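FeeM (Uncultured bacterium, PDB 2G0B) probably catalyses the transfer of a fatty acyl chain from an acyl carrier protein to the amino group of tyrosine, making N-acyl tyrosine. Local coordinates at residues Q32-F40 against H164-A172; Y61-D69 against L123-T134. All coordinates share one frame; numbering follows the deposited sequence.

Interaction 1 of 2, residues Q32-F40 against H164-A172. With NLT (N-dodecanoyl-L-tyrosine), chain I.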
loop_
_atom_site.group_PDB
_atom_site.type_symbol
_atom_site.label_atom_id
_atom_site.label_comp_id
_atom_site.label_asym_id
_atom_site.label_seq_id
_atom_site.Cartn_x
_atom_site.Cartn_y
_atom_site.Cartn_z
ATOM N N GLN A 32 -8.674 13.737 -4.626
ATOM C CA GLN A 32 -8.239 14.111 -3.286
ATOM C C GLN A 32 -7.198 15.234 -3.314
ATOM O O GLN A 32 -6.747 15.705 -2.259
ATOM C CB GLN A 32 -7.709 12.893 -2.536
ATOM C CG GLN A 32 -8.784 12.151 -1.777
ATOM C CD GLN A 32 -8.338 10.754 -1.329
ATOM O OE1 GLN A 32 -8.359 10.447 -0.128
ATOM N NE2 GLN A 32 -7.944 9.902 -2.296
ATOM N N GLY A 33 -6.829 15.663 -4.520
ATOM C CA GLY A 33 -5.906 16.770 -4.694
ATOM C C GLY A 33 -4.437 16.412 -4.519
ATOM O O GLY A 33 -3.611 17.283 -4.225
ATOM N N TYR A 34 -4.113 15.132 -4.688
ATOM C CA TYR A 34 -2.727 14.671 -4.676
ATOM C C TYR A 34 -2.143 14.808 -6.074
ATOM O O TYR A 34 -2.854 14.640 -7.066
ATOM C CB TYR A 34 -2.653 13.209 -4.267
ATOM C CG TYR A 34 -3.239 12.863 -2.909
ATOM C CD1 TYR A 34 -3.626 11.555 -2.629
ATOM C CD2 TYR A 34 -3.381 13.826 -1.897
ATOM C CE1 TYR A 34 -4.159 11.209 -1.404
ATOM C CE2 TYR A 34 -3.916 13.483 -0.662
ATOM C CZ TYR A 34 -4.302 12.164 -0.428
ATOM O OH TYR A 34 -4.844 11.792 0.768
ATOM N N ALA A 35 -0.846 15.093 -6.155
ATOM C CA ALA A 35 -0.168 15.195 -7.446
ATOM C C ALA A 35 0.264 13.813 -7.958
ATOM O O ALA A 35 0.704 12.964 -7.188
ATOM C CB ALA A 35 1.019 16.122 -7.349
ATOM N N ILE A 36 0.110 13.587 -9.258
ATOM C CA ILE A 36 0.565 12.339 -9.861
ATOM C C ILE A 36 1.958 12.488 -10.468
ATOM O O ILE A 36 2.183 13.286 -11.384
ATOM C CB ILE A 36 -0.459 11.777 -10.883
ATOM C CG1 ILE A 36 -1.124 12.912 -11.664
ATOM C CG2 ILE A 36 -1.517 10.987 -10.166
ATOM C CD1 ILE A 36 -1.578 12.522 -13.111
ATOM N N ASP A 37 2.892 11.730 -9.906
ATOM C CA ASP A 37 4.287 11.765 -10.293
ATOM C C ASP A 37 4.621 10.512 -11.071
ATOM O O ASP A 37 4.140 9.412 -10.738
ATOM C CB ASP A 37 5.151 11.829 -9.039
ATOM C CG ASP A 37 6.555 12.305 -9.315
ATOM O OD1 ASP A 37 7.252 11.670 -10.138
ATOM O OD2 ASP A 37 7.061 13.292 -8.730
ATOM N N GLU A 38 5.484 10.661 -12.079
ATOM C CA GLU A 38 5.838 9.548 -12.969
ATOM C C GLU A 38 6.824 8.552 -12.340
ATOM O O GLU A 38 7.063 7.474 -12.897
ATOM C CB GLU A 38 6.369 10.070 -14.303
ATOM C CG GLU A 38 5.286 10.240 -15.367
ATOM C CD GLU A 38 5.816 10.838 -16.675
ATOM O OE1 GLU A 38 6.751 11.681 -16.625
ATOM O OE2 GLU A 38 5.285 10.470 -17.756
ATOM N N SER A 39 7.366 8.906 -11.171
ATOM C CA SER A 39 8.296 8.045 -10.443
ATOM C C SER A 39 7.629 6.768 -9.936
ATOM O O SER A 39 8.264 5.713 -9.880
ATOM C CB SER A 39 8.905 8.799 -9.271
ATOM O OG SER A 39 7.904 9.170 -8.344
ATOM N N PHE A 40 6.350 6.872 -9.562
ATOM C CA PHE A 40 5.607 5.739 -9.022
ATOM C C PHE A 40 5.363 4.685 -10.090
ATOM O O PHE A 40 5.480 3.494 -9.826
ATOM C CB PHE A 40 4.278 6.199 -8.435
ATOM C CG PHE A 40 4.366 6.647 -7.006
ATOM C CD1 PHE A 40 4.037 7.950 -6.656
ATOM C CD2 PHE A 40 4.744 5.757 -6.002
ATOM C CE1 PHE A 40 4.095 8.363 -5.329
ATOM C CE2 PHE A 40 4.814 6.170 -4.677
ATOM C CZ PHE A 40 4.488 7.475 -4.341
ATOM N N HIS A 164 6.161 16.983 4.660
ATOM C CA HIS A 164 5.551 17.230 3.376
ATOM C C HIS A 164 6.165 16.279 2.363
ATOM O O HIS A 164 7.377 16.289 2.146
ATOM C CB HIS A 164 5.764 18.679 2.941
ATOM C CG HIS A 164 5.394 18.937 1.516
ATOM N ND1 HIS A 164 4.091 19.098 1.105
ATOM C CD2 HIS A 164 6.153 19.033 0.400
ATOM C CE1 HIS A 164 4.064 19.301 -0.199
ATOM N NE2 HIS A 164 5.302 19.261 -0.652
ATOM N N TYR A 165 5.325 15.445 1.763
ATOM C CA TYR A 165 5.761 14.507 0.742
ATOM C C TYR A 165 5.677 15.211 -0.604
ATOM O O TYR A 165 4.593 15.361 -1.161
ATOM C CB TYR A 165 4.870 13.261 0.771
ATOM C CG TYR A 165 5.428 12.016 0.088
ATOM C CD1 TYR A 165 6.714 11.992 -0.458
ATOM C CD2 TYR A 165 4.650 10.849 -0.008
ATOM C CE1 TYR A 165 7.214 10.841 -1.073
ATOM C CE2 TYR A 165 5.140 9.703 -0.623
ATOM C CZ TYR A 165 6.414 9.706 -1.156
ATOM O OH TYR A 165 6.892 8.575 -1.762
ATOM N N GLY A 166 6.832 15.662 -1.105
ATOM C CA GLY A 166 6.911 16.444 -2.335
ATOM C C GLY A 166 6.365 15.733 -3.560
ATOM O O GLY A 166 5.689 16.353 -4.393
ATOM N N THR A 167 6.652 14.430 -3.657
ATOM C CA THR A 167 6.153 13.566 -4.726
ATOM C C THR A 167 4.643 13.715 -4.916
ATOM O O THR A 167 4.154 13.865 -6.043
ATOM C CB THR A 167 6.476 12.093 -4.400
ATOM O OG1 THR A 167 7.865 11.965 -4.087
ATOM C CG2 THR A 167 6.319 11.223 -5.616
ATOM N N VAL A 168 3.921 13.717 -3.801
ATOM C CA VAL A 168 2.471 13.739 -3.818
ATOM C C VAL A 168 1.890 15.148 -3.581
ATOM O O VAL A 168 0.707 15.388 -3.860
ATOM C CB VAL A 168 1.915 12.748 -2.778
ATOM C CG1 VAL A 168 0.471 12.596 -2.939
ATOM C CG2 VAL A 168 2.566 11.399 -2.946
ATOM N N ASN A 169 2.748 16.084 -3.147
ATOM C CA ASN A 169 2.323 17.408 -2.650
ATOM C C ASN A 169 1.179 17.305 -1.641
ATOM O O ASN A 169 0.102 17.888 -1.823
ATOM C CB ASN A 169 2.001 18.399 -3.785
ATOM C CG ASN A 169 2.233 19.861 -3.370
ATOM O OD1 ASN A 169 3.376 20.315 -3.253
ATOM N ND2 ASN A 169 1.148 20.590 -3.129
ATOM N N ALA A 170 1.425 16.518 -0.598
ATOM C CA ALA A 170 0.475 16.295 0.476
ATOM C C ALA A 170 1.264 15.883 1.732
ATOM O O ALA A 170 2.412 15.437 1.617
ATOM C CB ALA A 170 -0.506 15.221 0.075
ATOM N N PRO A 171 0.685 16.077 2.928
ATOM C CA PRO A 171 1.342 15.656 4.176
ATOM C C PRO A 171 1.432 14.144 4.280
ATOM O O PRO A 171 0.592 13.443 3.694
ATOM C CB PRO A 171 0.400 16.183 5.260
ATOM C CG PRO A 171 -0.443 17.189 4.589
ATOM C CD PRO A 171 -0.606 16.743 3.188
ATOM N N ALA A 172 2.426 13.644 5.016
ATOM C CA ALA A 172 2.594 12.194 5.219
ATOM C C ALA A 172 3.299 11.865 6.533
ATOM O O ALA A 172 4.188 12.605 6.964
ATOM C CB ALA A 172 3.359 11.576 4.046
HETATM N N NLT I . 0.386 6.003 0.142
HETATM C C1 NLT I . -0.434 4.946 0.178
HETATM O OL NLT I . -1.078 4.554 -0.789
HETATM C C2 NLT I . -0.554 4.245 1.522
HETATM C C3 NLT I . -0.512 2.716 1.402
HETATM C C4 NLT I . -1.169 2.034 2.614
HETATM C C5 NLT I . -1.150 0.507 2.477
HETATM C C6 NLT I . -1.460 -0.212 3.790
HETATM C C7 NLT I . -1.085 -1.694 3.724
HETATM C C8 NLT I . -1.800 -2.494 4.807
HETATM C C9 NLT I . -1.402 -3.977 4.822
HETATM C C10 NLT I . -1.281 -4.437 6.273
HETATM C C11 NLT I . -0.770 -5.867 6.444
HETATM C C12 NLT I . -0.964 -6.318 7.892
HETATM C CA NLT I . 0.561 6.884 -1.013
HETATM C CB NLT I . 1.541 8.004 -0.676
HETATM C CG NLT I . 0.835 9.191 -0.057
HETATM C CD2 NLT I . -0.164 9.858 -0.754
HETATM C CE2 NLT I . -0.804 10.943 -0.182
HETATM C CZ NLT I . -0.437 11.371 1.078
HETATM C CE1 NLT I . 0.558 10.705 1.783
HETATM C CD1 NLT I . 1.196 9.616 1.214
HETATM O OH NLT I . -1.050 12.412 1.622
HETATM C C NLT I . 1.120 6.166 -2.206
HETATM O O NLT I . 1.969 5.270 -2.009
HETATM O O2 NLT I . 0.723 6.485 -3.356
#

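Interaction 2 of 2, residues Y61-D69 against L123-T134. With NLT (N-dodecanoyl-L-tyrosine), chain I.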
loop_
_atom_site.group_PDB
_atom_site.type_symbol
_atom_site.label_atom_id
_atom_site.label_comp_id
_atom_site.label_asym_id
_atom_site.label_seq_id
_atom_site.Cartn_x
_atom_site.Cartn_y
_atom_site.Cartn_z
ATOM N N TYR A 61 -11.755 -2.269 -9.574
ATOM C CA TYR A 61 -12.145 -1.101 -8.806
ATOM C C TYR A 61 -11.136 -0.658 -7.770
ATOM O O TYR A 61 -11.209 0.463 -7.278
ATOM C CB TYR A 61 -13.552 -1.253 -8.201
ATOM C CG TYR A 61 -13.701 -2.213 -7.035
ATOM C CD1 TYR A 61 -13.613 -1.760 -5.714
ATOM C CD2 TYR A 61 -14.032 -3.555 -7.249
ATOM C CE1 TYR A 61 -13.799 -2.628 -4.640
ATOM C CE2 TYR A 61 -14.224 -4.435 -6.181
ATOM C CZ TYR A 61 -14.110 -3.963 -4.880
ATOM O OH TYR A 61 -14.286 -4.814 -3.818
ATOM N N GLY A 62 -10.180 -1.518 -7.457
ATOM C CA GLY A 62 -9.212 -1.204 -6.428
ATOM C C GLY A 62 -7.890 -1.848 -6.689
ATOM O O GLY A 62 -7.821 -2.904 -7.299
ATOM N N THR A 63 -6.826 -1.214 -6.222
ATOM C CA THR A 63 -5.480 -1.709 -6.473
ATOM C C THR A 63 -4.527 -1.369 -5.343
ATOM O O THR A 63 -4.733 -0.400 -4.618
ATOM C CB THR A 63 -4.948 -1.172 -7.818
ATOM O OG1 THR A 63 -3.564 -1.494 -7.943
ATOM C CG2 THR A 63 -4.957 0.350 -7.856
ATOM N N ILE A 64 -3.505 -2.201 -5.180
ATOM C CA ILE A 64 -2.425 -1.955 -4.221
ATOM C C ILE A 64 -1.145 -2.593 -4.740
ATOM O O ILE A 64 -1.179 -3.658 -5.343
ATOM C CB ILE A 64 -2.800 -2.481 -2.774
ATOM C CG1 ILE A 64 -1.915 -1.835 -1.710
ATOM C CG2 ILE A 64 -2.728 -4.008 -2.685
ATOM C CD1 ILE A 64 -2.514 -1.853 -0.318
ATOM N N SER A 65 -0.025 -1.916 -4.562
ATOM C CA SER A 65 1.256 -2.476 -4.969
ATOM C C SER A 65 2.246 -2.560 -3.812
ATOM O O SER A 65 2.046 -1.963 -2.761
ATOM C CB SER A 65 1.863 -1.682 -6.127
ATOM O OG SER A 65 0.952 -1.538 -7.198
ATOM N N ILE A 66 3.305 -3.323 -4.020
ATOM C CA ILE A 66 4.371 -3.451 -3.041
ATOM C C ILE A 66 5.725 -3.413 -3.758
ATOM O O ILE A 66 5.915 -4.098 -4.758
ATOM C CB ILE A 66 4.190 -4.757 -2.198
ATOM C CG1 ILE A 66 5.471 -5.109 -1.447
ATOM C CG2 ILE A 66 3.742 -5.924 -3.062
ATOM C CD1 ILE A 66 5.214 -5.750 -0.100
ATOM N N ILE A 67 6.634 -2.560 -3.280
ATOM C CA ILE A 67 7.964 -2.439 -3.877
ATOM C C ILE A 67 9.034 -2.970 -2.935
ATOM O O ILE A 67 9.148 -2.521 -1.802
ATOM C CB ILE A 67 8.260 -0.978 -4.236
ATOM C CG1 ILE A 67 7.066 -0.362 -4.969
ATOM C CG2 ILE A 67 9.554 -0.873 -5.074
ATOM C CD1 ILE A 67 7.205 1.112 -5.221
ATOM N N ASN A 68 9.818 -3.928 -3.411
ATOM C CA ASN A 68 10.871 -4.516 -2.600
ATOM C C ASN A 68 12.144 -3.690 -2.620
ATOM O O ASN A 68 12.525 -3.149 -3.661
ATOM C CB ASN A 68 11.157 -5.943 -3.049
ATOM C CG ASN A 68 10.327 -6.949 -2.311
ATOM O OD1 ASN A 68 9.569 -7.709 -2.913
ATOM N ND2 ASN A 68 10.444 -6.953 -0.991
ATOM N N ASP A 69 12.790 -3.581 -1.461
ATOM C CA ASP A 69 14.035 -2.835 -1.340
ATOM C C ASP A 69 15.131 -3.438 -2.223
ATOM O O ASP A 69 15.677 -4.498 -1.924
ATOM C CB ASP A 69 14.490 -2.780 0.119
ATOM C CG ASP A 69 15.431 -1.619 0.401
ATOM O OD1 ASP A 69 15.720 -0.818 -0.528
ATOM O OD2 ASP A 69 15.933 -1.423 1.532
ATOM N N LEU A 123 -7.333 -7.232 -0.400
ATOM C CA LEU A 123 -6.089 -6.691 -0.950
ATOM C C LEU A 123 -4.971 -6.725 0.100
ATOM O O LEU A 123 -3.825 -7.022 -0.221
ATOM C CB LEU A 123 -6.285 -5.260 -1.449
ATOM C CG LEU A 123 -6.856 -5.023 -2.849
ATOM C CD1 LEU A 123 -7.057 -3.539 -3.081
ATOM C CD2 LEU A 123 -5.972 -5.601 -3.916
ATOM N N PHE A 124 -5.323 -6.425 1.354
ATOM C CA PHE A 124 -4.360 -6.422 2.458
ATOM C C PHE A 124 -3.862 -7.820 2.783
ATOM O O PHE A 124 -2.674 -8.009 3.042
ATOM C CB PHE A 124 -4.958 -5.789 3.714
ATOM C CG PHE A 124 -5.203 -4.307 3.605
ATOM C CD1 PHE A 124 -6.069 -3.676 4.493
ATOM C CD2 PHE A 124 -4.570 -3.538 2.636
ATOM C CE1 PHE A 124 -6.307 -2.311 4.411
ATOM C CE2 PHE A 124 -4.805 -2.164 2.553
ATOM C CZ PHE A 124 -5.671 -1.556 3.439
ATOM N N THR A 125 -4.769 -8.798 2.769
ATOM C CA THR A 125 -4.387 -10.196 2.999
ATOM C C THR A 125 -3.354 -10.655 1.979
ATOM O O THR A 125 -2.404 -11.381 2.312
ATOM C CB THR A 125 -5.598 -11.145 2.936
ATOM O OG1 THR A 125 -6.727 -10.559 3.591
ATOM C CG2 THR A 125 -5.322 -12.327 3.767
ATOM N N MET A 126 -3.546 -10.224 0.737
ATOM C CA MET A 126 -2.619 -10.531 -0.327
ATOM C C MET A 126 -1.243 -9.909 -0.080
ATOM O O MET A 126 -0.234 -10.556 -0.317
ATOM C CB MET A 126 -3.200 -10.117 -1.679
ATOM C CG MET A 126 -4.327 -11.033 -2.147
ATOM S SD MET A 126 -4.661 -10.876 -3.872
ATOM C CE MET A 126 -3.755 -12.208 -4.481
ATOM N N VAL A 127 -1.214 -8.680 0.443
ATOM C CA VAL A 127 0.047 -8.015 0.800
ATOM C C VAL A 127 0.728 -8.735 1.970
ATOM O O VAL A 127 1.932 -9.012 1.919
ATOM C CB VAL A 127 -0.156 -6.504 1.159
ATOM C CG1 VAL A 127 1.133 -5.889 1.697
ATOM C CG2 VAL A 127 -0.644 -5.725 -0.038
ATOM N N LEU A 128 -0.056 -9.055 3.001
ATOM C CA LEU A 128 0.447 -9.777 4.165
ATOM C C LEU A 128 1.005 -11.162 3.807
ATOM O O LEU A 128 2.115 -11.491 4.224
ATOM C CB LEU A 128 -0.629 -9.886 5.253
ATOM C CG LEU A 128 -0.229 -10.607 6.548
ATOM C CD1 LEU A 128 0.753 -9.778 7.357
ATOM C CD2 LEU A 128 -1.439 -10.939 7.370
ATOM N N THR A 129 0.260 -11.955 3.016
ATOM C CA THR A 129 0.755 -13.287 2.599
ATOM C C THR A 129 2.058 -13.167 1.832
ATOM O O THR A 129 2.994 -13.907 2.097
ATOM C CB THR A 129 -0.303 -14.132 1.768
ATOM O OG1 THR A 129 -1.000 -13.293 0.841
ATOM C CG2 THR A 129 -1.407 -14.686 2.669
ATOM N N TYR A 130 2.119 -12.201 0.913
ATOM C CA TYR A 130 3.334 -11.912 0.149
ATOM C C TYR A 130 4.514 -11.609 1.075
ATOM O O TYR A 130 5.600 -12.125 0.878
ATOM C CB TYR A 130 3.097 -10.735 -0.811
ATOM C CG TYR A 130 4.291 -10.375 -1.690
ATOM C CD1 TYR A 130 4.571 -11.098 -2.847
ATOM C CD2 TYR A 130 5.108 -9.284 -1.380
ATOM C CE1 TYR A 130 5.639 -10.765 -3.660
ATOM C CE2 TYR A 130 6.191 -8.946 -2.181
ATOM C CZ TYR A 130 6.453 -9.692 -3.327
ATOM O OH TYR A 130 7.531 -9.365 -4.139
ATOM N N ALA A 131 4.264 -10.801 2.105
ATOM C CA ALA A 131 5.288 -10.414 3.069
ATOM C C ALA A 131 5.760 -11.576 3.944
ATOM O O ALA A 131 6.909 -11.580 4.434
ATOM C CB ALA A 131 4.788 -9.291 3.923
ATOM N N LEU A 132 4.879 -12.552 4.145
ATOM C CA LEU A 132 5.208 -13.732 4.927
ATOM C C LEU A 132 5.891 -14.799 4.084
ATOM O O LEU A 132 6.546 -15.690 4.617
ATOM C CB LEU A 132 3.960 -14.301 5.584
ATOM C CG LEU A 132 3.455 -13.584 6.833
ATOM C CD1 LEU A 132 1.984 -13.894 7.054
ATOM C CD2 LEU A 132 4.272 -13.958 8.056
ATOM N N GLU A 133 5.733 -14.705 2.766
ATOM C CA GLU A 133 6.358 -15.651 1.844
ATOM C C GLU A 133 7.725 -15.151 1.361
ATOM O O GLU A 133 8.679 -15.921 1.285
ATOM C CB GLU A 133 5.433 -15.950 0.668
ATOM C CG GLU A 133 4.185 -16.741 1.060
ATOM C CD GLU A 133 3.590 -17.549 -0.093
ATOM O OE1 GLU A 133 4.255 -17.677 -1.157
ATOM O OE2 GLU A 133 2.453 -18.068 0.067
ATOM N N THR A 134 7.814 -13.849 1.081
ATOM C CA THR A 134 9.068 -13.183 0.691
ATOM C C THR A 134 10.056 -13.070 1.878
ATOM O O THR A 134 11.221 -12.706 1.695
ATOM C CB THR A 134 8.758 -11.757 0.104
ATOM O OG1 THR A 134 7.665 -11.845 -0.808
ATOM C CG2 THR A 134 9.875 -11.254 -0.790
HETATM N N NLT I . 0.386 6.003 0.142
HETATM C C1 NLT I . -0.434 4.946 0.178
HETATM O OL NLT I . -1.078 4.554 -0.789
HETATM C C2 NLT I . -0.554 4.245 1.522
HETATM C C3 NLT I . -0.512 2.716 1.402
HETATM C C4 NLT I . -1.169 2.034 2.614
HETATM C C5 NLT I . -1.150 0.507 2.477
HETATM C C6 NLT I . -1.460 -0.212 3.790
HETATM C C7 NLT I . -1.085 -1.694 3.724
HETATM C C8 NLT I . -1.800 -2.494 4.807
HETATM C C9 NLT I . -1.402 -3.977 4.822
HETATM C C10 NLT I . -1.281 -4.437 6.273
HETATM C C11 NLT I . -0.770 -5.867 6.444
HETATM C C12 NLT I . -0.964 -6.318 7.892
HETATM C CA NLT I . 0.561 6.884 -1.013
HETATM C CB NLT I . 1.541 8.004 -0.676
HETATM C CG NLT I . 0.835 9.191 -0.057
HETATM C CD2 NLT I . -0.164 9.858 -0.754
HETATM C CE2 NLT I . -0.804 10.943 -0.182
HETATM C CZ NLT I . -0.437 11.371 1.078
HETATM C CE1 NLT I . 0.558 10.705 1.783
HETATM C CD1 NLT I . 1.196 9.616 1.214
HETATM O OH NLT I . -1.050 12.412 1.622
HETATM C C NLT I . 1.120 6.166 -2.206
HETATM O O NLT I . 1.969 5.270 -2.009
HETATM O O2 NLT I . 0.723 6.485 -3.356
#

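Interaction 1 of 2, residues Q32-F40 against H164-A172
With CG1 of Val168 anti to its backbone N (chi1 -171°) and the ring of Tyr34 anti to its own carbonyl carbon (chi1 -58°), both groups swing to the same side and lie alongside each other, Tyr34 CB 3.4 Å from Val168 CG1. The Tyr34 ring is layered between two partners. Gln32 CB lies over the centre of one face, and the phenol of the bound N-dodecanoyl-L-tyrosine meets the opposite face toward its rim, placing ligand CE2 3.6 Å from Tyr34 CE1. Val168 CG1 reaches the same ligand carbon, while Ala170 CB touches both Tyr34 CD2 (3.8 Å) and the ligand hydroxyl. That hydroxyl donates to Pro171 O at 2.8 Å, and the phenol also meets the edge of the Tyr165 ring, so this contact forms part of the pocket around the product's tyrosine.

A backbone bond from Ala35 N to Val168 O (2.8 Å) joins the two loops. Beyond it, Thr167 CG2 packs on Asp37 CB and lies 3.6 Å from Phe40 CE1. Asp37 N-caps the following helix, its OD1 accepting from Ser39 N. A G1 bulge at Asn169 and Ala170 opposite Tyr165 shapes the turn between strands 157-165 and 170-178. The connection from helix 15-31 to helix 38-44 thus rests on this hairpin, with helix 77-89 touching Tyr165 and Thr167, and strand 94-102 touching Phe40.

Interaction 2 of 2, residues Y61-D69 against L123-T134
The side chains of Ile64 and Leu123 pass alongside, each reaching toward the other's backbone, at the close-packed end of this contact, Ile64 CG2 coming 3.8 Å from Leu123 CD2. The same methyl lies equally near Val127 CG2, whose side chain crosses that of Ile64 at about a right angle. The other branch of Ile64, with CG1 anti to the backbone N (chi1 -161°), carries CD1 into the plane of the Phe124 ring at its edge, 3.7 Å from CE2. One face of this ring receives the acyl chain, ligand C8 lying 3.7 Å from Phe124 CD2, and Ile64 CD1 touches the chain at C5. Helix 123-133 runs nearly parallel to strand 61-68, their axes 17° apart and 9.2 Å at closest approach. Ile66 continues the packed part, its CD1 3.8 Å from Tyr130 CD2; only its approach to Val127 is long.

The looser side lies at Asn68 and Thr134, both partly exposed, and along the helix face that turns Thr125, Thr129 and Glu133 to solvent. Here Tyr130 OH donates to Asn68 OD1 at 2.9 Å, nearly along the C=O axis (173°), while Thr134 OG1, over the centre of the Tyr130 ring, donates to Tyr130 O. Ile64, Phe124 and Leu128 thus give an apolar lining consistent with an acyl tail, and one directional bond ties the Tyr130 hydroxyl to Asn68 at the strand's end.

From the N terminus the chain passes through helix 15-31 into residues 32-40, which later meet 164-172 in interaction 1 and close a loop with 123 residues between the segments. Interaction 2 is nested within that loop: strand 59-68 packs against helix 121-133, leaving 53 residues between its own segments, and the two closures do not cross. Both reach the same mixed sheet, interaction 2 at a strand near its middle and interaction 1 at the hairpin of its far edge. Their centres lie 21 Å apart and their nearest atoms about 5 Å, without touching. The bound product spans them, its tyrosine at interaction 1 and its acyl tail at interaction 2.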